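PfhB2 (Pasteurella multocida, PDB 6U8T) probably acts as a cysteine protease of peptidase clan CA, through a toxin domain related to the Yersinia effector YopT. Local coordinates at residues S40-H44 and S77-Q82; D32-V37 and Q82-M86; F174-F179 and F198-Y204. The protein carries 1 engineered substitution. The contacts are given in a common frame with arbitrary orientation. Residue numbers count along the deposited sequence, not the author numbering.

Contact 1: S40-H44 and S77-Q82; sequences STCAH and SIKKLQ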
ATOM      1  N   SER C  40     -11.768  -8.423  11.666  1.00 12.88           N
ATOM      2  CA  SER C  40     -12.766  -8.709  12.716  1.00 12.47           C
ATOM      3  C   SER C  40     -14.114  -9.015  12.045  1.00 12.07           C
ATOM      4  O   SER C  40     -14.785  -9.982  12.491  1.00 12.72           O
ATOM      5  CB  SER C  40     -12.869  -7.569  13.701  1.00 12.81           C
ATOM      6  OG  SER C  40     -13.890  -7.817  14.659  1.00 12.84           O
ATOM      7  N   THR C  41     -14.507  -8.265  11.002  1.00 11.22           N
ATOM      8  CA  THR C  41     -15.814  -8.443  10.338  1.00 10.92           C
ATOM      9  C   THR C  41     -15.855  -9.800   9.622  1.00 10.64           C
ATOM     10  O   THR C  41     -16.851 -10.486   9.775  1.00 10.61           O
ATOM     11  CB  THR C  41     -16.137  -7.358   9.309  1.00 10.82           C
ATOM     12  OG1 THR C  41     -16.051  -6.074   9.923  1.00 10.85           O
ATOM     13  CG2 THR C  41     -17.527  -7.579   8.718  1.00 10.97           C
ATOM     14  N   CYS C  42     -14.794 -10.155   8.896  1.00 10.06           N
ATOM     15  CA  CYS C  42     -14.686 -11.447   8.197  1.00 10.00           C
ATOM     16  C   CYS C  42     -14.747 -12.593   9.221  1.00 10.79           C
ATOM     17  O   CYS C  42     -15.466 -13.585   8.953  1.00 10.98           O
ATOM     18  CB  CYS C  42     -13.436 -11.515   7.327  1.00  9.43           C
ATOM     19  SG  CYS C  42     -13.598 -10.521   5.826  0.89  8.80           S
ATOM     20  N   ALA C  43     -14.066 -12.466  10.362  1.00 11.43           N
ATOM     21  CA  ALA C  43     -14.144 -13.475  11.434  1.00 12.40           C
ATOM     22  C   ALA C  43     -15.603 -13.642  11.841  1.00 13.36           C
ATOM     23  O   ALA C  43     -16.071 -14.784  11.952  1.00 14.53           O
ATOM     24  CB  ALA C  43     -13.289 -13.086  12.622  1.00 12.65           C
ATOM     25  N   HIS C  44     -16.309 -12.536  12.083  1.00 13.90           N
ATOM     26  CA  HIS C  44     -17.738 -12.601  12.547  1.00 14.20           C
ATOM     27  C   HIS C  44     -18.598 -13.232  11.461  1.00 13.55           C
ATOM     28  O   HIS C  44     -19.410 -14.082  11.807  1.00 14.69           O
ATOM     29  CB  HIS C  44     -18.251 -11.231  12.960  1.00 14.23           C
ATOM     30  CG  HIS C  44     -17.818 -10.818  14.319  1.00 15.29           C
ATOM     31  ND1 HIS C  44     -16.520 -10.376  14.605  1.00 15.23           N
ATOM     32  CD2 HIS C  44     -18.538 -10.708  15.462  1.00 15.91           C
ATOM     33  CE1 HIS C  44     -16.465 -10.039  15.882  1.00 15.79           C
ATOM     34  NE2 HIS C  44     -17.699 -10.260  16.427  1.00 16.41           N
ATOM     35  N   SER C  77     -19.497  -6.113  18.874  1.00 22.36           N
ATOM     36  CA  SER C  77     -18.656  -7.343  18.950  1.00 20.80           C
ATOM     37  C   SER C  77     -17.471  -7.244  17.972  1.00 18.69           C
ATOM     38  O   SER C  77     -16.378  -7.666  18.322  1.00 18.33           O
ATOM     39  CB  SER C  77     -19.492  -8.545  18.700  1.00 20.22           C
ATOM     40  OG  SER C  77     -18.718  -9.711  18.883  1.00 20.65           O
ATOM     41  N   ILE C  78     -17.692  -6.689  16.782  1.00 17.59           N
ATOM     42  CA  ILE C  78     -16.639  -6.483  15.764  1.00 16.94           C
ATOM     43  C   ILE C  78     -15.600  -5.479  16.311  1.00 17.48           C
ATOM     44  O   ILE C  78     -14.392  -5.730  16.157  1.00 16.41           O
ATOM     45  CB  ILE C  78     -17.268  -6.037  14.430  1.00 16.36           C
ATOM     46  CG1 ILE C  78     -17.925  -7.242  13.737  1.00 16.30           C
ATOM     47  CG2 ILE C  78     -16.212  -5.354  13.541  1.00 15.45           C
ATOM     48  CD1 ILE C  78     -18.742  -6.899  12.507  1.00 16.10           C
ATOM     49  N   LYS C  79     -16.058  -4.397  16.938  1.00 19.12           N
ATOM     50  CA  LYS C  79     -15.193  -3.344  17.525  1.00 20.92           C
ATOM     51  C   LYS C  79     -14.343  -3.946  18.658  1.00 21.57           C
ATOM     52  O   LYS C  79     -13.148  -3.612  18.700  1.00 19.97           O
ATOM     53  CB  LYS C  79     -16.046  -2.164  17.989  1.00 23.62           C
ATOM     54  CG  LYS C  79     -16.313  -1.154  16.879  1.00 24.52           C
ATOM     55  CD  LYS C  79     -17.283  -0.065  17.232  1.00 27.97           C
ATOM     56  CE  LYS C  79     -16.834   1.289  16.723  1.00 33.77           C
ATOM     57  NZ  LYS C  79     -17.016   1.362  15.257  1.00 38.18           N
ATOM     58  N   LYS C  80     -14.925  -4.802  19.498  1.00 22.21           N
ATOM     59  CA  LYS C  80     -14.210  -5.513  20.594  1.00 25.32           C
ATOM     60  C   LYS C  80     -13.034  -6.316  20.010  1.00 23.11           C
ATOM     61  O   LYS C  80     -11.896  -6.137  20.488  1.00 22.40           O
ATOM     62  CB  LYS C  80     -15.121  -6.493  21.336  1.00 30.49           C
ATOM     63  CG  LYS C  80     -15.405  -6.268  22.810  1.00 38.82           C
ATOM     64  CD  LYS C  80     -16.581  -7.193  23.285  1.00 49.23           C
ATOM     65  CE  LYS C  80     -17.973  -6.541  23.323  1.00 59.90           C
ATOM     66  NZ  LYS C  80     -19.026  -7.185  22.472  1.00 54.70           N
ATOM     67  N   LEU C  81     -13.308  -7.215  19.053  1.00 20.52           N
ATOM     68  CA  LEU C  81     -12.274  -8.083  18.436  1.00 19.31           C
ATOM     69  C   LEU C  81     -11.227  -7.203  17.732  1.00 19.17           C
ATOM     70  O   LEU C  81     -10.038  -7.505  17.790  1.00 19.48           O
ATOM     71  CB  LEU C  81     -12.939  -9.036  17.444  1.00 18.06           C
ATOM     72  CG  LEU C  81     -12.000 -10.023  16.761  1.00 17.86           C
ATOM     73  CD1 LEU C  81     -11.133 -10.731  17.811  1.00 18.89           C
ATOM     74  CD2 LEU C  81     -12.774 -11.047  15.926  1.00 16.75           C
ATOM     75  N   GLN C  82     -11.669  -6.163  17.033  1.00 19.29           N
ATOM     76  CA  GLN C  82     -10.787  -5.276  16.259  1.00 19.88           C
ATOM     77  C   GLN C  82      -9.758  -4.625  17.225  1.00 22.75           C
ATOM     78  O   GLN C  82      -8.591  -4.569  16.908  1.00 20.50           O
ATOM     79  CB  GLN C  82     -11.649  -4.252  15.545  1.00 19.89           C
ATOM     80  CG  GLN C  82     -10.834  -3.205  14.799  1.00 21.47           C
ATOM     81  CD  GLN C  82     -11.596  -1.905  14.726  1.00 22.51           C
ATOM     82  OE1 GLN C  82     -12.829  -1.887  14.681  1.00 25.73           O
ATOM     83  NE2 GLN C  82     -10.877  -0.834  14.505  1.00 20.07           N
TER
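Two hydroxyls and one imidazole carry the polar chemistry where helix 20-51 crosses helix 72-87; the segment axes approach to 9.1 Å with 124° between their directions. The CA-to-CB bond of Ser40 points toward the second helix, and Ser40 OG donates to Ile78 O at 2.6 Å. That carbonyl already receives Gln82 N at 2.9 Å within its own helix, so it accepts twice. Ser40 O likewise takes the helical bond from His44 N (3.0 Å) and a second one from His44 ND1 (2.8 Å). With ND1 engaged along its own helix, the ring reaches across with its other nitrogen, and His44 NE2 and Ser77 OG share a hydrogen bond of 2.7 Å in which either may be the donor. Thr41 OG1 turns back to Val37 O, one turn earlier.

Apolar groups flank these bonds. Ile78 CG1 sits over the His44 ring in a CH-pi contact, 3.6 Å from its centroid, while Leu81 CD2 packs 3.9 Å from Ala43 CB. Trp101 of helix 91-104 meets the imidazole as well and also touches Ala43 and Leu81. The arrangement is a helix-helix crossing bridged by polar side chains, on the long helix of a probable YopT-like, clan CA domain. The buried crossing is held by directional hydrogen bonds as well as by apolar packing, with no salt bridge between the segments.

Contact 2: D32-V37 and Q82-M86; sequences DTQHGV and QTEFM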
ATOM      1  N   ASP C  32      -4.506   1.067   8.199  1.00 30.30           N
ATOM      2  CA  ASP C  32      -4.140   0.138   9.302  1.00 29.37           C
ATOM      3  C   ASP C  32      -5.400  -0.204  10.117  1.00 26.24           C
ATOM      4  O   ASP C  32      -5.651  -1.400  10.322  1.00 26.31           O
ATOM      5  CB  ASP C  32      -3.039   0.740  10.172  1.00 34.16           C
ATOM      6  CG  ASP C  32      -2.323  -0.300  11.023  1.00 38.38           C
ATOM      7  OD1 ASP C  32      -1.850  -1.305  10.472  1.00 40.47           O
ATOM      8  OD2 ASP C  32      -2.255  -0.108  12.238  1.00 54.00           O
ATOM      9  N   THR C  33      -6.162   0.797  10.571  1.00 22.82           N
ATOM     10  CA  THR C  33      -7.364   0.587  11.416  1.00 23.04           C
ATOM     11  C   THR C  33      -8.372  -0.274  10.637  1.00 24.69           C
ATOM     12  O   THR C  33      -9.046  -1.126  11.237  1.00 27.78           O
ATOM     13  CB  THR C  33      -8.011   1.914  11.834  1.00 22.16           C
ATOM     14  OG1 THR C  33      -7.130   2.562  12.741  1.00 22.38           O
ATOM     15  CG2 THR C  33      -9.341   1.745  12.529  1.00 21.36           C
ATOM     16  N   GLN C  34      -8.531   0.020   9.352  1.00 24.75           N
ATOM     17  CA  GLN C  34      -9.524  -0.603   8.453  1.00 23.84           C
ATOM     18  C   GLN C  34      -9.151  -2.083   8.210  1.00 19.87           C
ATOM     19  O   GLN C  34     -10.056  -2.900   8.014  1.00 19.07           O
ATOM     20  CB  GLN C  34      -9.638   0.229   7.177  1.00 25.29           C
ATOM     21  CG  GLN C  34     -10.986   0.059   6.497  1.00 27.12           C
ATOM     22  CD  GLN C  34     -12.121   0.498   7.385  1.00 26.71           C
ATOM     23  OE1 GLN C  34     -12.055   1.519   8.038  1.00 28.94           O
ATOM     24  NE2 GLN C  34     -13.197  -0.259   7.387  1.00 29.37           N
ATOM     25  N   HIS C  35      -7.886  -2.432   8.313  1.00 18.18           N
ATOM     26  CA  HIS C  35      -7.445  -3.846   8.324  1.00 17.69           C
ATOM     27  C   HIS C  35      -8.056  -4.550   9.551  1.00 17.78           C
ATOM     28  O   HIS C  35      -8.631  -5.640   9.402  1.00 16.09           O
ATOM     29  CB  HIS C  35      -5.922  -3.966   8.208  1.00 17.85           C
ATOM     30  CG  HIS C  35      -5.464  -5.387   8.183  1.00 18.77           C
ATOM     31  ND1 HIS C  35      -4.328  -5.809   8.836  1.00 19.31           N
ATOM     32  CD2 HIS C  35      -6.041  -6.505   7.669  1.00 19.12           C
ATOM     33  CE1 HIS C  35      -4.178  -7.102   8.669  1.00 19.84           C
ATOM     34  NE2 HIS C  35      -5.210  -7.560   7.960  1.00 20.36           N
ATOM     35  N   GLY C  36      -7.935  -3.933  10.720  1.00 18.12           N
ATOM     36  CA  GLY C  36      -8.567  -4.391  11.973  1.00 17.72           C
ATOM     37  C   GLY C  36     -10.057  -4.687  11.787  1.00 16.45           C
ATOM     38  O   GLY C  36     -10.531  -5.783  12.223  1.00 15.23           O
ATOM     39  N   VAL C  37     -10.769  -3.734  11.184  1.00 15.32           N
ATOM     40  CA  VAL C  37     -12.247  -3.814  11.008  1.00 15.18           C
ATOM     41  C   VAL C  37     -12.569  -4.938  10.002  1.00 14.35           C
ATOM     42  O   VAL C  37     -13.545  -5.636  10.213  1.00 13.61           O
ATOM     43  CB  VAL C  37     -12.837  -2.473  10.536  1.00 15.16           C
ATOM     44  CG1 VAL C  37     -14.316  -2.597  10.213  1.00 14.88           C
ATOM     45  CG2 VAL C  37     -12.616  -1.400  11.574  1.00 15.84           C
ATOM     46  N   GLN C  82     -11.669  -6.163  17.033  1.00 19.29           N
ATOM     47  CA  GLN C  82     -10.787  -5.276  16.259  1.00 19.88           C
ATOM     48  C   GLN C  82      -9.758  -4.625  17.225  1.00 22.75           C
ATOM     49  O   GLN C  82      -8.591  -4.569  16.908  1.00 20.50           O
ATOM     50  CB  GLN C  82     -11.649  -4.252  15.545  1.00 19.89           C
ATOM     51  CG  GLN C  82     -10.834  -3.205  14.799  1.00 21.47           C
ATOM     52  CD  GLN C  82     -11.596  -1.905  14.726  1.00 22.51           C
ATOM     53  OE1 GLN C  82     -12.829  -1.887  14.681  1.00 25.73           O
ATOM     54  NE2 GLN C  82     -10.877  -0.834  14.505  1.00 20.07           N
ATOM     55  N   THR C  83     -10.210  -4.136  18.372  1.00 24.04           N
ATOM     56  CA  THR C  83      -9.390  -3.576  19.472  1.00 26.18           C
ATOM     57  C   THR C  83      -8.317  -4.582  19.913  1.00 29.12           C
ATOM     58  O   THR C  83      -7.149  -4.182  19.981  1.00 32.63           O
ATOM     59  CB  THR C  83     -10.314  -3.205  20.630  1.00 26.33           C
ATOM     60  OG1 THR C  83     -10.652  -1.903  20.178  1.00 27.72           O
ATOM     61  CG2 THR C  83      -9.705  -3.250  22.009  1.00 29.80           C
ATOM     62  N   GLU C  84      -8.717  -5.799  20.253  1.00 27.07           N
ATOM     63  CA  GLU C  84      -7.794  -6.893  20.642  1.00 30.43           C
ATOM     64  C   GLU C  84      -6.765  -7.121  19.510  1.00 27.26           C
ATOM     65  O   GLU C  84      -5.540  -7.115  19.783  1.00 25.90           O
ATOM     66  CB  GLU C  84      -8.609  -8.125  21.024  1.00 33.46           C
ATOM     67  CG  GLU C  84      -9.250  -7.970  22.392  1.00 42.05           C
ATOM     68  CD  GLU C  84     -10.456  -8.840  22.680  1.00 55.51           C
ATOM     69  OE1 GLU C  84     -10.773  -9.707  21.819  1.00 64.93           O
ATOM     70  OE2 GLU C  84     -11.097  -8.626  23.752  1.00 68.39           O
ATOM     71  N   PHE C  85      -7.240  -7.198  18.279  1.00 24.46           N
ATOM     72  CA  PHE C  85      -6.400  -7.399  17.076  1.00 24.59           C
ATOM     73  C   PHE C  85      -5.341  -6.299  16.964  1.00 25.45           C
ATOM     74  O   PHE C  85      -4.171  -6.555  16.725  1.00 24.58           O
ATOM     75  CB  PHE C  85      -7.293  -7.487  15.849  1.00 22.58           C
ATOM     76  CG  PHE C  85      -6.537  -7.705  14.568  1.00 22.01           C
ATOM     77  CD1 PHE C  85      -6.322  -8.993  14.099  1.00 22.65           C
ATOM     78  CD2 PHE C  85      -6.114  -6.638  13.798  1.00 21.42           C
ATOM     79  CE1 PHE C  85      -5.689  -9.216  12.887  1.00 21.80           C
ATOM     80  CE2 PHE C  85      -5.461  -6.863  12.597  1.00 21.96           C
ATOM     81  CZ  PHE C  85      -5.256  -8.153  12.145  1.00 22.09           C
HETATM   82  N   MSE C  86      -5.780  -5.071  17.186  1.00 29.49           N
HETATM   83  CA  MSE C  86      -4.971  -3.862  17.069  1.00 31.34           C
HETATM   84  C   MSE C  86      -3.907  -3.818  18.164  1.00 28.73           C
HETATM   85  O   MSE C  86      -2.858  -3.250  17.935  1.00 29.70           O
HETATM   86  CB  MSE C  86      -5.868  -2.628  17.239  1.00 42.04           C
HETATM   87  CG  MSE C  86      -5.693  -1.536  16.231  1.00 54.26           C
HETATM   88 SE   MSE C  86      -6.666  -2.008  14.614  1.00 79.31          SE
HETATM   89  CE  MSE C  86      -5.383  -2.884  13.382  1.00 46.25           C
TER
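Gly36 meets Gln82 with their CA atoms 4.9 Å apart, and the conformations of Gln82, Phe85 and Met86 fit around this bare piece of backbone. A CB on residue 36 would fall only 2.7 Å from the SE atom of Met86, a selenomethionine, and 3.0 Å from Gln82 CG. Gln82, with chi1 and chi2 both t, extends across the gap: its CG lies 3.4 Å from Gly36 C, and its amide group spreads over Thr33 and Val37, with OE1 3.2 Å from Val37 CG2. Met86 has chi1 between wells, at -133°, and chi2 p, which brings its end back to the partner helix, CE resting 3.4 Å from Asp32 O. On the other flank, His35 and Phe85 both adopt chi1 t and meet in a T-shaped (edge-to-face) pair, the Phe85 edge directed at the His35 face with planes at 87° and centroids 5.4 Å apart. Phe85 also packs on Leu97 and Thr98 of helix 91-104, whereas His35 touches Ser160 of the second subunit. No hydrogen bond links the two segments. Their axes, 9.0 Å apart at closest approach with 127° between their directions, describe a close crossing of helices 20-51 and 72-87 over a glycine.

Contact 3: F174-F179 and F198-Y204; sequences FFDPNF and FWEKSGY
A single phenol oxygen bridges two side chains of the turn that follows a strand: Tyr204 OH donates to Asp176 OD2 at 2.6 Å and accepts a weak bond from Asn178 ND2 (chi1 m) at 3.2 Å. Phe174-Asp176 is extended and ends strand 171-176; Pro177 (phi/psi -57/-12) and Asn178 (-85/-15) then form a type I turn closed by Phe179 N to Asp176 O at 2.8 Å. Asp176, chi1 t, also makes an Asx turn, its OD1 accepting Asn178 N at 3.0 Å. The same OD1 receives His161 NE2 from strand 160-168, a His-Asp pair on neighbouring strands, consistent with the His and Asp of the Cys-His-Asp triad of YopT-like, clan CA proteases.

Across from it, helix 187-201 ends. Residues 198-201 are helical, Ser202 N bonds Phe198 O at 2.8 Å, and Gly203 leaves the helix with phi 92°. Ser202, chi1 p, forms an ST turn, OG accepting Tyr204 N at 3.1 Å, and Tyr204 (chi1 m, chi2 -28°) returns toward the strand. The nearest CA atoms, those of Phe179 and Ser202, are 8.9 Å apart, so side chains fill the gap. Phe198 (chi1 t, chi2 66°) is central. The edge of Phe174 (chi1 t) faces its ring in an offset edge-to-face pair, centroids 5.5 Å apart, planes at 79°. The edge of Phe198 in turn faces Phe179 (chi1 m), centroids 5.8 Å apart, planes again at 79°. Phe198 CZ approaches Asp176 OD2 to 3.2 Å.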
ATOM      1  N   PHE C 174      18.375  18.091   1.795  1.00 47.99           N
ATOM      2  CA  PHE C 174      17.347  17.050   1.563  1.00 44.82           C
ATOM      3  C   PHE C 174      15.997  17.736   1.361  1.00 43.92           C
ATOM      4  O   PHE C 174      15.667  18.623   2.151  1.00 44.47           O
ATOM      5  CB  PHE C 174      17.323  16.079   2.740  1.00 43.78           C
ATOM      6  CG  PHE C 174      16.321  14.965   2.586  1.00 40.92           C
ATOM      7  CD1 PHE C 174      16.490  13.999   1.613  1.00 40.27           C
ATOM      8  CD2 PHE C 174      15.215  14.883   3.406  1.00 39.49           C
ATOM      9  CE1 PHE C 174      15.571  12.970   1.466  1.00 38.21           C
ATOM     10  CE2 PHE C 174      14.275  13.881   3.235  1.00 37.24           C
ATOM     11  CZ  PHE C 174      14.467  12.914   2.290  1.00 36.68           C
ATOM     12  N   PHE C 175      15.255  17.383   0.315  1.00 42.44           N
ATOM     13  CA  PHE C 175      13.964  18.032  -0.008  1.00 41.50           C
ATOM     14  C   PHE C 175      12.898  16.957  -0.165  1.00 38.92           C
ATOM     15  O   PHE C 175      13.070  16.031  -0.985  1.00 37.79           O
ATOM     16  CB  PHE C 175      14.075  18.921  -1.252  1.00 43.24           C
ATOM     17  CG  PHE C 175      12.748  19.483  -1.692  1.00 43.34           C
ATOM     18  CD1 PHE C 175      12.149  20.530  -1.005  1.00 43.84           C
ATOM     19  CD2 PHE C 175      12.071  18.929  -2.771  1.00 42.40           C
ATOM     20  CE1 PHE C 175      10.911  21.017  -1.395  1.00 43.44           C
ATOM     21  CE2 PHE C 175      10.835  19.431  -3.159  1.00 41.72           C
ATOM     22  CZ  PHE C 175      10.264  20.477  -2.480  1.00 42.03           C
ATOM     23  N   ASP C 176      11.838  17.085   0.626  1.00 37.85           N
ATOM     24  CA  ASP C 176      10.639  16.212   0.585  1.00 35.79           C
ATOM     25  C   ASP C 176       9.412  17.088   0.350  1.00 35.63           C
ATOM     26  O   ASP C 176       8.985  17.817   1.237  1.00 35.58           O
ATOM     27  CB  ASP C 176      10.533  15.404   1.872  1.00 34.76           C
ATOM     28  CG  ASP C 176       9.437  14.361   1.830  1.00 32.48           C
ATOM     29  OD1 ASP C 176       8.557  14.476   0.947  1.00 32.10           O
ATOM     30  OD2 ASP C 176       9.509  13.424   2.630  1.00 31.10           O
ATOM     31  N   PRO C 177       8.819  17.049  -0.856  1.00 35.60           N
ATOM     32  CA  PRO C 177       7.680  17.895  -1.190  1.00 36.33           C
ATOM     33  C   PRO C 177       6.480  17.719  -0.243  1.00 35.75           C
ATOM     34  O   PRO C 177       5.571  18.518  -0.339  1.00 35.10           O
ATOM     35  CB  PRO C 177       7.249  17.475  -2.599  1.00 36.01           C
ATOM     36  CG  PRO C 177       8.273  16.502  -3.099  1.00 35.86           C
ATOM     37  CD  PRO C 177       9.230  16.198  -1.968  1.00 36.08           C
ATOM     38  N   ASN C 178       6.513  16.675   0.599  1.00 36.74           N
ATOM     39  CA  ASN C 178       5.479  16.363   1.627  1.00 35.72           C
ATOM     40  C   ASN C 178       5.756  17.150   2.923  1.00 36.48           C
ATOM     41  O   ASN C 178       4.859  17.145   3.786  1.00 35.89           O
ATOM     42  CB  ASN C 178       5.444  14.875   1.989  1.00 34.43           C
ATOM     43  CG  ASN C 178       4.557  14.051   1.081  1.00 37.66           C
ATOM     44  OD1 ASN C 178       3.988  14.587   0.115  1.00 40.25           O
ATOM     45  ND2 ASN C 178       4.457  12.753   1.372  1.00 34.38           N
ATOM     46  N   PHE C 179       6.956  17.714   3.092  1.00 37.33           N
ATOM     47  CA  PHE C 179       7.374  18.389   4.355  1.00 39.95           C
ATOM     48  C   PHE C 179       8.117  19.698   4.073  1.00 42.71           C
ATOM     49  O   PHE C 179       7.705  20.738   4.609  1.00 47.72           O
ATOM     50  CB  PHE C 179       8.213  17.447   5.218  1.00 39.06           C
ATOM     51  CG  PHE C 179       7.478  16.216   5.664  1.00 37.00           C
ATOM     52  CD1 PHE C 179       6.546  16.266   6.680  1.00 36.24           C
ATOM     53  CD2 PHE C 179       7.745  14.997   5.085  1.00 36.77           C
ATOM     54  CE1 PHE C 179       5.889  15.126   7.107  1.00 35.25           C
ATOM     55  CE2 PHE C 179       7.079  13.846   5.492  1.00 35.08           C
ATOM     56  CZ  PHE C 179       6.142  13.917   6.499  1.00 34.08           C
ATOM     57  N   PHE C 198      13.677  10.624  10.890  1.00 49.80           N
ATOM     58  CA  PHE C 198      12.810  10.865   9.711  1.00 45.99           C
ATOM     59  C   PHE C 198      12.104   9.575   9.287  1.00 44.07           C
ATOM     60  O   PHE C 198      10.890   9.622   9.027  1.00 40.52           O
ATOM     61  CB  PHE C 198      13.595  11.425   8.527  1.00 46.57           C
ATOM     62  CG  PHE C 198      12.727  11.849   7.372  1.00 45.74           C
ATOM     63  CD1 PHE C 198      11.848  12.913   7.504  1.00 44.87           C
ATOM     64  CD2 PHE C 198      12.769  11.168   6.165  1.00 44.48           C
ATOM     65  CE1 PHE C 198      11.031  13.294   6.451  1.00 43.99           C
ATOM     66  CE2 PHE C 198      11.948  11.545   5.118  1.00 43.55           C
ATOM     67  CZ  PHE C 198      11.094  12.615   5.260  1.00 43.65           C
ATOM     68  N   TRP C 199      12.827   8.460   9.191  1.00 44.18           N
ATOM     69  CA  TRP C 199      12.318   7.249   8.508  1.00 43.98           C
ATOM     70  C   TRP C 199      11.023   6.785   9.168  1.00 45.67           C
ATOM     71  O   TRP C 199      10.059   6.596   8.433  1.00 45.68           O
ATOM     72  CB  TRP C 199      13.393   6.172   8.488  1.00 43.26           C
ATOM     73  CG  TRP C 199      13.043   5.034   7.608  1.00 39.82           C
ATOM     74  CD1 TRP C 199      12.983   3.731   7.979  1.00 40.19           C
ATOM     75  CD2 TRP C 199      12.690   5.081   6.220  1.00 38.34           C
ATOM     76  NE1 TRP C 199      12.610   2.946   6.916  1.00 39.04           N
ATOM     77  CE2 TRP C 199      12.435   3.748   5.815  1.00 38.35           C
ATOM     78  CE3 TRP C 199      12.598   6.097   5.266  1.00 38.18           C
ATOM     79  CZ2 TRP C 199      12.047   3.425   4.513  1.00 35.80           C
ATOM     80  CZ3 TRP C 199      12.229   5.767   3.975  1.00 37.46           C
ATOM     81  CH2 TRP C 199      11.954   4.454   3.606  1.00 35.09           C
ATOM     82  N   GLU C 200      10.988   6.676  10.499  1.00 48.85           N
ATOM     83  CA  GLU C 200       9.773   6.306  11.274  1.00 51.27           C
ATOM     84  C   GLU C 200       8.752   7.447  11.261  1.00 47.31           C
ATOM     85  O   GLU C 200       7.615   7.197  10.890  1.00 46.63           O
ATOM     86  CB  GLU C 200      10.122   5.910  12.707  1.00 57.22           C
ATOM     87  CG  GLU C 200      10.430   4.428  12.835  1.00 67.90           C
ATOM     88  CD  GLU C 200      10.215   3.848  14.224  1.00 81.25           C
ATOM     89  OE1 GLU C 200      10.678   4.483  15.203  1.00 85.20           O
ATOM     90  OE2 GLU C 200       9.573   2.768  14.324  1.00 86.82           O
ATOM     91  N   LYS C 201       9.140   8.651  11.642  1.00 50.42           N
ATOM     92  CA  LYS C 201       8.216   9.804  11.870  1.00 50.87           C
ATOM     93  C   LYS C 201       7.539  10.242  10.566  1.00 50.37           C
ATOM     94  O   LYS C 201       6.480  10.894  10.665  1.00 50.09           O
ATOM     95  CB  LYS C 201       8.937  10.998  12.486  1.00 51.55           C
ATOM     96  CG  LYS C 201       9.366  10.819  13.932  1.00 59.56           C
ATOM     97  CD  LYS C 201       9.827  12.139  14.546  1.00 70.45           C
ATOM     98  CE  LYS C 201      10.051  12.078  16.044  1.00 74.42           C
ATOM     99  NZ  LYS C 201      11.288  11.333  16.369  1.00 75.92           N
ATOM    100  N   SER C 202       8.089   9.888   9.402  1.00 42.80           N
ATOM    101  CA  SER C 202       7.583  10.323   8.076  1.00 39.03           C
ATOM    102  C   SER C 202       6.355   9.501   7.672  1.00 35.42           C
ATOM    103  O   SER C 202       5.580   9.987   6.823  1.00 34.01           O
ATOM    104  CB  SER C 202       8.655  10.187   7.027  1.00 38.66           C
ATOM    105  OG  SER C 202       9.037   8.823   6.882  1.00 38.00           O
ATOM    106  N   GLY C 203       6.268   8.253   8.149  1.00 34.18           N
ATOM    107  CA  GLY C 203       5.296   7.240   7.694  1.00 31.42           C
ATOM    108  C   GLY C 203       5.828   6.368   6.560  1.00 33.85           C
ATOM    109  O   GLY C 203       5.085   5.481   6.114  1.00 36.04           O
ATOM    110  N   TYR C 204       7.045   6.601   6.066  1.00 35.71           N
ATOM    111  CA  TYR C 204       7.612   5.858   4.908  1.00 35.24           C
ATOM    112  C   TYR C 204       8.149   4.484   5.358  1.00 34.95           C
ATOM    113  O   TYR C 204       8.348   3.625   4.492  1.00 32.16           O
ATOM    114  CB  TYR C 204       8.701   6.679   4.203  1.00 34.15           C
ATOM    115  CG  TYR C 204       8.322   8.064   3.748  1.00 33.81           C
ATOM    116  CD1 TYR C 204       7.021   8.420   3.418  1.00 33.35           C
ATOM    117  CD2 TYR C 204       9.292   9.049   3.645  1.00 34.77           C
ATOM    118  CE1 TYR C 204       6.698   9.713   3.012  1.00 33.86           C
ATOM    119  CE2 TYR C 204       8.990  10.342   3.239  1.00 35.10           C
ATOM    120  CZ  TYR C 204       7.689  10.673   2.909  1.00 35.38           C
ATOM    121  OH  TYR C 204       7.370  11.922   2.494  1.00 36.26           O
TER

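How the contacts relate
Contacts 1 and 2 are successive parts of one crossing between helices 20-51 and 72-87: their centres lie 8 Å apart, they share Gln82, and the chain span of contact 2 encloses that of contact 1. Contact 3 follows later in the sequence and joins strand 171-176 to helix 187-201, its centre 33 Å from contact 1 and 25 Å from contact 2, with no touch to either. In the dimer, contact 3 of one chain comes against contact 1 of the other: Phe175 and Pro177 pack on Thr41 and Cys42 of the second subunit. This part of helix 20-51 thus meets the strand 171-176 region of the other chain, consistent with a domain-swapped dimer.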